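Local structure of kinectin 1 (Kinesin receptor) (4MU6) at residues 43-48 against 257-262; 11-16 against 50-55; 265-270 against 288-293. The protein is of unknown function, though it is a Legionella effector whose N-terminal domain, described here, is an elongated helical module with coiled-coil character. One frame throughout, in Å; residues are numbered along the deposited sequence.

Interaction 1: 43-48 against 257-262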
ATOM      1  N   PRO A  43     -17.089  35.232  14.764  1.00 28.12           N
ATOM      2  CA  PRO A  43     -17.057  33.812  15.135  1.00 34.13           C
ATOM      3  C   PRO A  43     -17.958  32.943  14.284  1.00 34.32           C
ATOM      4  O   PRO A  43     -17.537  31.849  13.923  1.00 30.22           O
ATOM      5  CB  PRO A  43     -17.529  33.818  16.596  1.00 33.23           C
ATOM      6  CG  PRO A  43     -17.039  35.127  17.110  1.00 31.88           C
ATOM      7  CD  PRO A  43     -17.293  36.089  15.946  1.00 32.82           C
ATOM      8  N   TRP A  44     -19.167  33.401  13.972  1.00 32.63           N
ATOM      9  CA  TRP A  44     -20.045  32.607  13.116  1.00 41.47           C
ATOM     10  C   TRP A  44     -19.434  32.391  11.732  1.00 38.02           C
ATOM     11  O   TRP A  44     -19.534  31.313  11.159  1.00 37.40           O
ATOM     12  CB  TRP A  44     -21.420  33.258  12.972  1.00 43.50           C
ATOM     13  CG  TRP A  44     -22.358  32.440  12.121  1.00 45.16           C
ATOM     14  CD1 TRP A  44     -22.536  32.530  10.763  1.00 44.56           C
ATOM     15  CD2 TRP A  44     -23.229  31.394  12.571  1.00 47.34           C
ATOM     16  NE1 TRP A  44     -23.470  31.608  10.349  1.00 47.17           N
ATOM     17  CE2 TRP A  44     -23.912  30.902  11.437  1.00 44.80           C
ATOM     18  CE3 TRP A  44     -23.492  30.822  13.821  1.00 54.65           C
ATOM     19  CZ2 TRP A  44     -24.849  29.873  11.519  1.00 53.42           C
ATOM     20  CZ3 TRP A  44     -24.426  29.795  13.901  1.00 58.31           C
ATOM     21  CH2 TRP A  44     -25.088  29.330  12.755  1.00 53.36           C
ATOM     22  N   ILE A  45     -18.812  33.430  11.197  1.00 37.14           N
ATOM     23  CA  ILE A  45     -18.255  33.368   9.854  1.00 42.32           C
ATOM     24  C   ILE A  45     -16.974  32.529   9.810  1.00 35.97           C
ATOM     25  O   ILE A  45     -16.771  31.720   8.898  1.00 38.29           O
ATOM     26  CB  ILE A  45     -17.985  34.783   9.304  1.00 41.40           C
ATOM     27  CG1 ILE A  45     -19.287  35.588   9.282  1.00 39.21           C
ATOM     28  CG2 ILE A  45     -17.385  34.711   7.911  1.00 36.14           C
ATOM     29  CD1 ILE A  45     -19.110  37.089   8.968  1.00 31.47           C
ATOM     30  N   HIS A  46     -16.110  32.718  10.795  1.00 31.33           N
ATOM     31  CA  HIS A  46     -14.886  31.936  10.841  1.00 34.91           C
ATOM     32  C   HIS A  46     -15.165  30.442  11.028  1.00 30.56           C
ATOM     33  O   HIS A  46     -14.449  29.606  10.470  1.00 32.53           O
ATOM     34  CB  HIS A  46     -13.923  32.423  11.920  1.00 40.38           C
ATOM     35  CG  HIS A  46     -12.557  31.833  11.782  1.00 40.87           C
ATOM     36  ND1 HIS A  46     -11.838  31.912  10.607  1.00 42.97           N
ATOM     37  CD2 HIS A  46     -11.802  31.112  12.640  1.00 37.43           C
ATOM     38  CE1 HIS A  46     -10.687  31.283  10.758  1.00 42.99           C
ATOM     39  NE2 HIS A  46     -10.638  30.793  11.984  1.00 47.07           N
ATOM     40  N   SER A  47     -16.205  30.119  11.796  1.00 33.23           N
ATOM     41  CA  SER A  47     -16.698  28.747  11.896  1.00 39.85           C
ATOM     42  C   SER A  47     -17.102  28.191  10.541  1.00 38.23           C
ATOM     43  O   SER A  47     -16.656  27.105  10.169  1.00 36.34           O
ATOM     44  CB  SER A  47     -17.878  28.640  12.862  1.00 44.65           C
ATOM     45  OG  SER A  47     -17.439  28.724  14.204  1.00 48.89           O
ATOM     46  N   SER A  48     -17.925  28.927   9.791  1.00 29.82           N
ATOM     47  CA  SER A  48     -18.364  28.413   8.493  1.00 27.50           C
ATOM     48  C   SER A  48     -17.222  28.269   7.461  1.00 28.88           C
ATOM     49  O   SER A  48     -17.204  27.296   6.706  1.00 31.89           O
ATOM     50  CB  SER A  48     -19.580  29.185   7.938  1.00 34.15           C
ATOM     51  OG  SER A  48     -19.214  30.322   7.179  1.00 44.04           O
ATOM     52  N   GLN A 257      -6.801  35.633   9.700  1.00 41.86           N
ATOM     53  CA  GLN A 257      -6.098  36.917   9.640  1.00 45.70           C
ATOM     54  C   GLN A 257      -6.862  37.997   8.880  1.00 38.95           C
ATOM     55  O   GLN A 257      -6.803  39.174   9.232  1.00 45.72           O
ATOM     56  CB  GLN A 257      -4.722  36.739   8.997  1.00 43.22           C
ATOM     57  CG  GLN A 257      -3.707  36.055   9.878  1.00 60.72           C
ATOM     58  CD  GLN A 257      -3.296  36.915  11.052  1.00 70.95           C
ATOM     59  OE1 GLN A 257      -3.890  36.840  12.131  1.00 75.51           O
ATOM     60  NE2 GLN A 257      -2.275  37.745  10.850  1.00 70.24           N
ATOM     61  N   ILE A 258      -7.580  37.592   7.840  1.00 36.82           N
ATOM     62  CA  ILE A 258      -8.201  38.552   6.938  1.00 43.06           C
ATOM     63  C   ILE A 258      -9.707  38.723   7.152  1.00 40.08           C
ATOM     64  O   ILE A 258     -10.329  39.540   6.490  1.00 38.67           O
ATOM     65  CB  ILE A 258      -7.973  38.148   5.473  1.00 40.58           C
ATOM     66  CG1 ILE A 258      -8.695  36.832   5.173  1.00 38.03           C
ATOM     67  CG2 ILE A 258      -6.480  38.045   5.169  1.00 37.57           C
ATOM     68  CD1 ILE A 258      -8.687  36.457   3.703  1.00 36.46           C
ATOM     69  N   ASN A 259     -10.283  37.937   8.059  1.00 39.04           N
ATOM     70  CA  ASN A 259     -11.718  37.943   8.324  1.00 33.71           C
ATOM     71  C   ASN A 259     -12.237  39.336   8.697  1.00 38.99           C
ATOM     72  O   ASN A 259     -13.125  39.879   8.031  1.00 32.22           O
ATOM     73  CB  ASN A 259     -12.030  36.954   9.449  1.00 35.17           C
ATOM     74  CG  ASN A 259     -13.524  36.792   9.711  1.00 37.21           C
ATOM     75  OD1 ASN A 259     -14.125  37.607  10.408  1.00 40.27           O
ATOM     76  ND2 ASN A 259     -14.116  35.700   9.199  1.00 26.59           N
ATOM     77  N   TYR A 260     -11.692  39.905   9.766  1.00 37.13           N
ATOM     78  CA  TYR A 260     -12.198  41.172  10.276  1.00 39.77           C
ATOM     79  C   TYR A 260     -12.153  42.340   9.272  1.00 41.33           C
ATOM     80  O   TYR A 260     -13.163  43.022   9.090  1.00 41.10           O
ATOM     81  CB  TYR A 260     -11.533  41.557  11.606  1.00 36.31           C
ATOM     82  CG  TYR A 260     -12.058  42.870  12.133  1.00 36.23           C
ATOM     83  CD1 TYR A 260     -13.261  42.923  12.814  1.00 28.81           C
ATOM     84  CD2 TYR A 260     -11.356  44.064  11.929  1.00 34.66           C
ATOM     85  CE1 TYR A 260     -13.763  44.124  13.292  1.00 33.44           C
ATOM     86  CE2 TYR A 260     -11.853  45.275  12.394  1.00 28.52           C
ATOM     87  CZ  TYR A 260     -13.060  45.298  13.071  1.00 29.27           C
ATOM     88  OH  TYR A 260     -13.568  46.474  13.553  1.00 34.25           O
ATOM     89  N   PRO A 261     -10.994  42.583   8.622  1.00 42.22           N
ATOM     90  CA  PRO A 261     -10.997  43.734   7.704  1.00 41.91           C
ATOM     91  C   PRO A 261     -11.976  43.549   6.538  1.00 43.65           C
ATOM     92  O   PRO A 261     -12.583  44.522   6.090  1.00 32.96           O
ATOM     93  CB  PRO A 261      -9.556  43.798   7.187  1.00 41.14           C
ATOM     94  CG  PRO A 261      -8.732  43.013   8.191  1.00 42.32           C
ATOM     95  CD  PRO A 261      -9.655  41.973   8.760  1.00 33.70           C
ATOM     96  N   LEU A 262     -12.141  42.316   6.072  1.00 40.44           N
ATOM     97  CA  LEU A 262     -13.059  42.056   4.969  1.00 42.19           C
ATOM     98  C   LEU A 262     -14.494  42.293   5.411  1.00 44.04           C
ATOM     99  O   LEU A 262     -15.311  42.848   4.670  1.00 46.53           O
ATOM    100  CB  LEU A 262     -12.904  40.614   4.457  1.00 36.87           C
ATOM    101  CG  LEU A 262     -11.760  40.302   3.488  1.00 33.44           C
ATOM    102  CD1 LEU A 262     -11.868  38.859   2.971  1.00 34.09           C
ATOM    103  CD2 LEU A 262     -11.762  41.284   2.324  1.00 36.64           C
TER
HETATM  104  O   HOH W   1     -12.335  33.450   8.464  1.00 49.77           O
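The imidazole of His46 and the amide of Asn259 are joined through a bound water rather than directly. That water lies in the ring plane at the edge of the imidazole, 2.7 Å from His46 ND1. Its second contact is clear: Asn259 ND2 donates to the water oxygen over 3.0 Å. The same amide nitrogen packs on the start of helix 43-105, with Ile45 CG2 at 3.7 Å from ND2 and the backbone nitrogen His46 N at 3.9 Å. These are van der Waals distances, so the water supplies the polar link between the segments. With CG anti to the backbone N (chi1 -175°), Asn259 extends its amide toward 43-48. At the far side of the amide, OD1 accepts from the backbone N of Ile42, which leaves the two ends of the group with different partners and should restrict a flip. The backbones come close here, with His46 CA and Asn259 CA 7.2 Å apart. Within 43-48, Pro43 O receives two donors from opposite faces of its plane, Ser47 N and Ser47 OG, the latter at 3.1 Å. On the other segment, Pro261 has no amide hydrogen to offer the preceding turn, and the helix kinks there. Helix 10-22 completes the surroundings: Phe21 meets Ile45, while Val14 and Ile18 meet Ile258 and Leu262, respectively. The contact thus ties the first turns of helix 43-105 to the kinked part of helix 227-273, with helix 10-22 packed against both.

Interaction 2: 11-16 against 50-55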
ATOM      1  N   GLU A  11      -9.116  34.565   0.076  1.00 47.83           N
ATOM      2  CA  GLU A  11      -9.823  35.840   0.157  1.00 46.31           C
ATOM      3  C   GLU A  11     -11.230  35.709  -0.408  1.00 43.77           C
ATOM      4  O   GLU A  11     -12.205  36.194   0.173  1.00 43.49           O
ATOM      5  CB  GLU A  11      -9.055  36.925  -0.600  1.00 44.56           C
ATOM      6  CG  GLU A  11      -9.691  38.292  -0.514  1.00 63.67           C
ATOM      7  CD  GLU A  11      -8.792  39.398  -1.054  1.00 79.18           C
ATOM      8  OE1 GLU A  11      -7.563  39.360  -0.798  1.00 79.76           O
ATOM      9  OE2 GLU A  11      -9.320  40.305  -1.736  1.00 85.12           O
ATOM     10  N   GLU A  12     -11.334  35.043  -1.548  1.00 45.44           N
ATOM     11  CA  GLU A  12     -12.624  34.830  -2.185  1.00 48.70           C
ATOM     12  C   GLU A  12     -13.534  33.921  -1.344  1.00 48.16           C
ATOM     13  O   GLU A  12     -14.753  34.085  -1.338  1.00 51.36           O
ATOM     14  CB  GLU A  12     -12.396  34.238  -3.568  1.00 55.31           C
ATOM     15  CG  GLU A  12     -13.602  34.198  -4.456  1.00 65.96           C
ATOM     16  CD  GLU A  12     -13.266  33.620  -5.811  1.00 85.88           C
ATOM     17  OE1 GLU A  12     -12.074  33.666  -6.189  1.00 90.40           O
ATOM     18  OE2 GLU A  12     -14.181  33.105  -6.490  1.00 95.52           O
ATOM     19  N   LEU A  13     -12.944  32.971  -0.625  1.00 42.14           N
ATOM     20  CA  LEU A  13     -13.744  32.082   0.221  1.00 48.58           C
ATOM     21  C   LEU A  13     -14.340  32.841   1.405  1.00 48.04           C
ATOM     22  O   LEU A  13     -15.538  32.743   1.683  1.00 42.79           O
ATOM     23  CB  LEU A  13     -12.919  30.894   0.720  1.00 43.67           C
ATOM     24  CG  LEU A  13     -13.652  29.919   1.652  1.00 43.08           C
ATOM     25  CD1 LEU A  13     -14.839  29.315   0.950  1.00 44.44           C
ATOM     26  CD2 LEU A  13     -12.724  28.821   2.123  1.00 48.71           C
ATOM     27  N   VAL A  14     -13.498  33.596   2.101  1.00 42.94           N
ATOM     28  CA  VAL A  14     -13.956  34.366   3.253  1.00 39.88           C
ATOM     29  C   VAL A  14     -15.033  35.364   2.830  1.00 34.35           C
ATOM     30  O   VAL A  14     -16.046  35.529   3.516  1.00 34.04           O
ATOM     31  CB  VAL A  14     -12.779  35.076   3.949  1.00 39.81           C
ATOM     32  CG1 VAL A  14     -13.254  35.871   5.156  1.00 29.04           C
ATOM     33  CG2 VAL A  14     -11.728  34.035   4.374  1.00 44.22           C
ATOM     34  N   THR A  15     -14.830  35.985   1.674  1.00 40.20           N
ATOM     35  CA  THR A  15     -15.772  36.971   1.159  1.00 47.14           C
ATOM     36  C   THR A  15     -17.135  36.343   0.913  1.00 47.85           C
ATOM     37  O   THR A  15     -18.170  36.913   1.274  1.00 47.17           O
ATOM     38  CB  THR A  15     -15.270  37.596  -0.155  1.00 45.60           C
ATOM     39  OG1 THR A  15     -14.059  38.316   0.094  1.00 40.55           O
ATOM     40  CG2 THR A  15     -16.303  38.554  -0.715  1.00 48.86           C
ATOM     41  N   GLU A  16     -17.123  35.166   0.297  1.00 43.61           N
ATOM     42  CA  GLU A  16     -18.356  34.455   0.008  1.00 46.60           C
ATOM     43  C   GLU A  16     -19.093  34.180   1.306  1.00 40.54           C
ATOM     44  O   GLU A  16     -20.306  34.358   1.391  1.00 39.20           O
ATOM     45  CB  GLU A  16     -18.065  33.152  -0.725  1.00 56.57           C
ATOM     46  CG  GLU A  16     -19.314  32.407  -1.187  1.00 72.41           C
ATOM     47  CD  GLU A  16     -19.022  30.965  -1.611  1.00 84.33           C
ATOM     48  OE1 GLU A  16     -19.515  30.545  -2.681  1.00 90.18           O
ATOM     49  OE2 GLU A  16     -18.307  30.247  -0.873  1.00 84.89           O
ATOM     50  N   THR A  50     -14.098  27.710   8.315  1.00 32.46           N
ATOM     51  CA  THR A  50     -13.333  26.597   8.863  1.00 34.23           C
ATOM     52  C   THR A  50     -13.943  25.235   8.507  1.00 39.36           C
ATOM     53  O   THR A  50     -13.204  24.310   8.188  1.00 41.33           O
ATOM     54  CB  THR A  50     -13.116  26.738  10.396  1.00 32.89           C
ATOM     55  OG1 THR A  50     -12.363  27.931  10.663  1.00 31.66           O
ATOM     56  CG2 THR A  50     -12.355  25.530  10.978  1.00 25.59           C
ATOM     57  N   ALA A  51     -15.275  25.120   8.531  1.00 34.31           N
ATOM     58  CA  ALA A  51     -15.943  23.858   8.176  1.00 35.65           C
ATOM     59  C   ALA A  51     -15.748  23.539   6.699  1.00 37.66           C
ATOM     60  O   ALA A  51     -15.455  22.389   6.335  1.00 31.60           O
ATOM     61  CB  ALA A  51     -17.464  23.871   8.550  1.00 28.93           C
ATOM     62  N   THR A  52     -15.893  24.560   5.853  1.00 35.44           N
ATOM     63  CA  THR A  52     -15.603  24.409   4.428  1.00 34.15           C
ATOM     64  C   THR A  52     -14.167  23.934   4.186  1.00 34.20           C
ATOM     65  O   THR A  52     -13.924  23.059   3.354  1.00 38.37           O
ATOM     66  CB  THR A  52     -15.824  25.716   3.659  1.00 42.16           C
ATOM     67  OG1 THR A  52     -17.224  26.023   3.622  1.00 43.78           O
ATOM     68  CG2 THR A  52     -15.284  25.600   2.222  1.00 37.77           C
ATOM     69  N   LEU A  53     -13.205  24.511   4.893  1.00 38.32           N
ATOM     70  CA  LEU A  53     -11.809  24.106   4.678  1.00 35.84           C
ATOM     71  C   LEU A  53     -11.554  22.664   5.116  1.00 36.88           C
ATOM     72  O   LEU A  53     -10.801  21.925   4.464  1.00 37.43           O
ATOM     73  CB  LEU A  53     -10.835  25.074   5.358  1.00 29.65           C
ATOM     74  CG  LEU A  53     -10.728  26.420   4.635  1.00 34.77           C
ATOM     75  CD1 LEU A  53     -10.061  27.459   5.507  1.00 27.66           C
ATOM     76  CD2 LEU A  53      -9.955  26.232   3.340  1.00 35.92           C
ATOM     77  N   LEU A  54     -12.193  22.258   6.206  1.00 35.07           N
ATOM     78  CA  LEU A  54     -12.010  20.905   6.721  1.00 38.62           C
ATOM     79  C   LEU A  54     -12.603  19.878   5.771  1.00 39.06           C
ATOM     80  O   LEU A  54     -11.996  18.811   5.547  1.00 27.40           O
ATOM     81  CB  LEU A  54     -12.634  20.763   8.106  1.00 37.31           C
ATOM     82  CG  LEU A  54     -11.900  21.550   9.183  1.00 38.38           C
ATOM     83  CD1 LEU A  54     -12.756  21.603  10.420  1.00 44.84           C
ATOM     84  CD2 LEU A  54     -10.537  20.916   9.477  1.00 38.48           C
ATOM     85  N   LYS A  55     -13.783  20.197   5.230  1.00 31.44           N
ATOM     86  CA  LYS A  55     -14.428  19.332   4.251  1.00 32.65           C
ATOM     87  C   LYS A  55     -13.569  19.200   3.010  1.00 36.76           C
ATOM     88  O   LYS A  55     -13.424  18.105   2.469  1.00 41.63           O
ATOM     89  CB  LYS A  55     -15.803  19.840   3.862  1.00 31.02           C
ATOM     90  CG  LYS A  55     -16.912  19.566   4.877  1.00 46.09           C
ATOM     91  CD  LYS A  55     -18.190  20.343   4.507  1.00 54.15           C
ATOM     92  CE  LYS A  55     -19.344  20.100   5.488  1.00 58.80           C
ATOM     93  NZ  LYS A  55     -19.216  20.823   6.785  1.00 61.58           N
TER
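Read from Glu11 to Glu16, the first segment sends one residue, Leu13, across to Thr52 and Leu53 of the second. Glu11 contributes to its own helix: its carbonyl O accepts from Thr15 N and from Thr15 OG1, which stands 2.8 Å from Glu11 O, above the carbonyl plane and on the face opposite the amide donor. Leu13 follows, with CG anti to the backbone N (chi1 178°), and its two methyls divide the work. CD1 meets Thr52 CG2 tip to tip at 4.0 Å. CD2 lies against the end of Leu53, 4.0 Å from both Leu53 CD2 and Leu53 CG, and also comes within contact range of Thr52 CG2. Val14, next in order, turns to Ala255 of helix 227-273, and Thr15 to Leu262 of that same helix. The backbones stay well apart, with Leu13 CA and Thr52 CA 8.9 Å from each other, so side chains bridge the gap between helix 10-22 and helix 43-105. Thr52 presents its methyl to Leu13, whereas its hydroxyl makes a weak bond to Ser48 O of its own helix. The chemistry therefore implies an apolar joint, mostly of methyl groups, modest at 110 Å² of buried surface, whose hold lies in shape and hydrophobicity.

Interaction 3: 265-270 against 288-293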
ATOM      1  N   GLU A 265     -15.365  46.008   5.473  1.00 40.29           N
ATOM      2  CA  GLU A 265     -15.630  46.454   4.098  1.00 45.38           C
ATOM      3  C   GLU A 265     -17.026  46.070   3.621  1.00 44.31           C
ATOM      4  O   GLU A 265     -17.761  46.885   3.046  1.00 40.33           O
ATOM      5  CB  GLU A 265     -14.605  45.846   3.125  1.00 49.73           C
ATOM      6  CG  GLU A 265     -13.199  46.406   3.226  1.00 66.58           C
ATOM      7  CD  GLU A 265     -13.067  47.787   2.600  1.00 83.56           C
ATOM      8  OE1 GLU A 265     -13.947  48.158   1.792  1.00 93.47           O
ATOM      9  OE2 GLU A 265     -12.085  48.502   2.915  1.00 85.51           O
ATOM     10  N   GLU A 266     -17.394  44.814   3.841  1.00 38.16           N
ATOM     11  CA  GLU A 266     -18.671  44.339   3.339  1.00 42.19           C
ATOM     12  C   GLU A 266     -19.827  44.902   4.141  1.00 36.83           C
ATOM     13  O   GLU A 266     -20.931  45.006   3.639  1.00 38.83           O
ATOM     14  CB  GLU A 266     -18.726  42.812   3.335  1.00 42.78           C
ATOM     15  CG  GLU A 266     -17.912  42.188   2.221  1.00 52.34           C
ATOM     16  CD  GLU A 266     -18.420  42.585   0.851  1.00 56.33           C
ATOM     17  OE1 GLU A 266     -19.650  42.757   0.708  1.00 52.72           O
ATOM     18  OE2 GLU A 266     -17.593  42.733  -0.077  1.00 60.54           O
ATOM     19  N   LEU A 267     -19.564  45.252   5.393  1.00 36.58           N
ATOM     20  CA  LEU A 267     -20.616  45.700   6.282  1.00 32.76           C
ATOM     21  C   LEU A 267     -21.025  47.094   5.852  1.00 40.08           C
ATOM     22  O   LEU A 267     -22.211  47.444   5.879  1.00 41.10           O
ATOM     23  CB  LEU A 267     -20.116  45.735   7.718  1.00 32.30           C
ATOM     24  CG  LEU A 267     -21.092  46.351   8.717  1.00 32.40           C
ATOM     25  CD1 LEU A 267     -22.357  45.496   8.787  1.00 34.43           C
ATOM     26  CD2 LEU A 267     -20.446  46.483  10.086  1.00 30.67           C
ATOM     27  N   GLN A 268     -20.023  47.873   5.452  1.00 35.90           N
ATOM     28  CA  GLN A 268     -20.236  49.214   4.935  1.00 44.12           C
ATOM     29  C   GLN A 268     -21.195  49.126   3.746  1.00 50.32           C
ATOM     30  O   GLN A 268     -22.191  49.860   3.689  1.00 50.87           O
ATOM     31  CB  GLN A 268     -18.896  49.857   4.550  1.00 44.00           C
ATOM     32  CG  GLN A 268     -18.967  51.331   4.182  1.00 72.56           C
ATOM     33  CD  GLN A 268     -19.112  52.255   5.391  1.00 81.22           C
ATOM     34  OE1 GLN A 268     -20.205  52.412   5.941  1.00 74.29           O
ATOM     35  NE2 GLN A 268     -18.006  52.880   5.799  1.00 84.85           N
ATOM     36  N   LYS A 269     -20.926  48.194   2.830  1.00 44.50           N
ATOM     37  CA  LYS A 269     -21.795  47.990   1.667  1.00 40.01           C
ATOM     38  C   LYS A 269     -23.208  47.628   2.086  1.00 45.54           C
ATOM     39  O   LYS A 269     -24.172  48.209   1.601  1.00 56.55           O
ATOM     40  CB  LYS A 269     -21.230  46.919   0.734  1.00 44.75           C
ATOM     41  CG  LYS A 269     -19.907  47.307   0.096  1.00 45.84           C
ATOM     42  CD  LYS A 269     -19.115  46.102  -0.376  1.00 51.31           C
ATOM     43  CE  LYS A 269     -19.698  45.481  -1.640  1.00 63.93           C
ATOM     44  NZ  LYS A 269     -18.955  44.245  -2.075  1.00 64.91           N
ATOM     45  N   TYR A 270     -23.319  46.659   2.986  1.00 43.49           N
ATOM     46  CA  TYR A 270     -24.591  46.254   3.571  1.00 44.56           C
ATOM     47  C   TYR A 270     -25.339  47.441   4.177  1.00 43.56           C
ATOM     48  O   TYR A 270     -26.567  47.540   4.065  1.00 38.61           O
ATOM     49  CB  TYR A 270     -24.304  45.223   4.651  1.00 39.92           C
ATOM     50  CG  TYR A 270     -25.459  44.786   5.502  1.00 38.07           C
ATOM     51  CD1 TYR A 270     -26.255  43.711   5.121  1.00 44.54           C
ATOM     52  CD2 TYR A 270     -25.723  45.396   6.727  1.00 36.46           C
ATOM     53  CE1 TYR A 270     -27.301  43.275   5.917  1.00 43.55           C
ATOM     54  CE2 TYR A 270     -26.770  44.965   7.533  1.00 33.20           C
ATOM     55  CZ  TYR A 270     -27.552  43.897   7.118  1.00 40.14           C
ATOM     56  OH  TYR A 270     -28.591  43.439   7.899  1.00 37.69           O
ATOM     57  N   SER A 288     -20.523  55.574  12.850  1.00 31.06           N
ATOM     58  CA  SER A 288     -19.692  56.229  13.851  1.00 35.83           C
ATOM     59  C   SER A 288     -18.658  55.262  14.455  1.00 34.66           C
ATOM     60  O   SER A 288     -17.492  55.607  14.589  1.00 29.10           O
ATOM     61  CB  SER A 288     -20.562  56.849  14.942  1.00 34.74           C
ATOM     62  OG  SER A 288     -19.769  57.318  16.019  1.00 41.67           O
ATOM     63  N   VAL A 289     -19.079  54.050  14.803  1.00 35.26           N
ATOM     64  CA  VAL A 289     -18.152  53.077  15.368  1.00 34.15           C
ATOM     65  C   VAL A 289     -17.140  52.623  14.313  1.00 38.37           C
ATOM     66  O   VAL A 289     -15.938  52.482  14.591  1.00 30.83           O
ATOM     67  CB  VAL A 289     -18.872  51.841  15.976  1.00 30.35           C
ATOM     68  CG1 VAL A 289     -17.848  50.928  16.622  1.00 29.42           C
ATOM     69  CG2 VAL A 289     -19.866  52.276  17.005  1.00 29.07           C
ATOM     70  N   ILE A 290     -17.629  52.428  13.094  1.00 31.82           N
ATOM     71  CA  ILE A 290     -16.774  52.019  11.991  1.00 34.72           C
ATOM     72  C   ILE A 290     -15.666  53.031  11.701  1.00 36.08           C
ATOM     73  O   ILE A 290     -14.488  52.667  11.582  1.00 36.77           O
ATOM     74  CB  ILE A 290     -17.621  51.718  10.741  1.00 36.83           C
ATOM     75  CG1 ILE A 290     -18.363  50.387  10.943  1.00 35.22           C
ATOM     76  CG2 ILE A 290     -16.760  51.653   9.493  1.00 22.24           C
ATOM     77  CD1 ILE A 290     -19.475  50.132   9.944  1.00 28.16           C
ATOM     78  N   LYS A 291     -16.027  54.308  11.625  1.00 35.36           N
ATOM     79  CA  LYS A 291     -15.040  55.329  11.323  1.00 34.00           C
ATOM     80  C   LYS A 291     -14.053  55.452  12.482  1.00 32.57           C
ATOM     81  O   LYS A 291     -12.895  55.818  12.279  1.00 34.21           O
ATOM     82  CB  LYS A 291     -15.707  56.676  10.993  1.00 32.54           C
ATOM     83  CG  LYS A 291     -16.012  57.548  12.180  1.00 30.36           C
ATOM     84  CD  LYS A 291     -16.800  58.793  11.730  1.00 34.46           C
ATOM     85  CE  LYS A 291     -18.144  58.378  11.135  1.00 36.60           C
ATOM     86  NZ  LYS A 291     -18.798  59.532  10.438  1.00 31.92           N
ATOM     87  N   TYR A 292     -14.507  55.120  13.689  1.00 28.24           N
ATOM     88  CA  TYR A 292     -13.628  55.164  14.856  1.00 34.24           C
ATOM     89  C   TYR A 292     -12.509  54.124  14.735  1.00 38.35           C
ATOM     90  O   TYR A 292     -11.332  54.428  14.998  1.00 33.89           O
ATOM     91  CB  TYR A 292     -14.447  55.004  16.133  1.00 33.13           C
ATOM     92  CG  TYR A 292     -13.676  54.632  17.381  1.00 39.64           C
ATOM     93  CD1 TYR A 292     -12.861  55.550  18.027  1.00 37.11           C
ATOM     94  CD2 TYR A 292     -13.799  53.361  17.938  1.00 40.33           C
ATOM     95  CE1 TYR A 292     -12.167  55.206  19.194  1.00 34.90           C
ATOM     96  CE2 TYR A 292     -13.114  53.008  19.096  1.00 45.14           C
ATOM     97  CZ  TYR A 292     -12.298  53.932  19.724  1.00 47.04           C
ATOM     98  OH  TYR A 292     -11.615  53.571  20.881  1.00 44.46           O
ATOM     99  N   ILE A 293     -12.867  52.912  14.308  1.00 33.12           N
ATOM    100  CA  ILE A 293     -11.878  51.871  14.040  1.00 32.17           C
ATOM    101  C   ILE A 293     -10.947  52.291  12.895  1.00 33.28           C
ATOM    102  O   ILE A 293      -9.729  52.145  12.974  1.00 36.15           O
ATOM    103  CB  ILE A 293     -12.558  50.546  13.637  1.00 27.90           C
ATOM    104  CG1 ILE A 293     -13.467  50.029  14.766  1.00 32.37           C
ATOM    105  CG2 ILE A 293     -11.514  49.513  13.210  1.00 30.65           C
ATOM    106  CD1 ILE A 293     -12.732  49.620  16.032  1.00 32.67           C
TER
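Ile290 points into the gap between Leu267 and Gln268, and its two branches take one partner each. Its CD1 touches Leu267 CD2 at 3.8 Å, while its CG2 comes to 4.1 Å from Gln268 NE2. The division follows from the first torsion of Ile290 (chi1 -73°), which sets CG2 anti to the backbone N and CG1, carrying CD1, anti to the carbonyl carbon. Neither partner lies parallel to Ile290: both side chains cross it obliquely, so each contact is local: methyl to methyl at Leu267, amide nitrogen to methyl at Gln268. Leu267 leaves its backbone toward the opposing segment. Gln268 starts off to one side, and a bend at chi2 (76°) brings its amide over to the isoleucine. The amide nitrogen there touches a methyl only in van der Waals fashion, whereas Gln268 OE1 accepts a hydrogen bond from the ammonium of Lys287, one residue ahead of 288-293. That bond gives the amide a polar tether to the helix it packs on, while its other end borders the apolar contact. The nearest CA pair is Gln268 and Ile290, 8.3 Å apart. Of the residues that touch, Leu267 and Ile290 are buried and Gln268 lies at the partly exposed margin. Along 265-270, Glu266 and Lys269 form a salt bridge away from this interface, with Lys269 NZ at 2.9 Å from Glu266 OE2 on its syn side. Ile36 of helix 29-38 rests on both Leu267 and Ile290, adding a third helix to the apolar cluster. The two segments run in roughly opposite directions and their helices, 227-273 and 280-294, are joined by a short connection, which makes this the packing of an antiparallel helical hairpin near one end of the elongated domain.

All three interactions lie on the same side of the chain's centre, in the end of the domain where several helices gather. Interactions 1 and 2 are the closest pair, with centres about 9 Å apart; both use helix 43-105, and they touch directly where Leu262 CD1 packs 3.7 Å from Thr15 OG1 and Ile258 CD1 3.9 Å from Val14 CG2. Interaction 3 shares helix 227-273 with interaction 1, its centre about 15 Å away, and Tyr260 OH meets Ile293 CG2 at 3.7 Å. Interactions 2 and 3, about 22 Å apart between centres, do not touch, although their nearest atoms are about 4 Å apart; interaction 1 touches both.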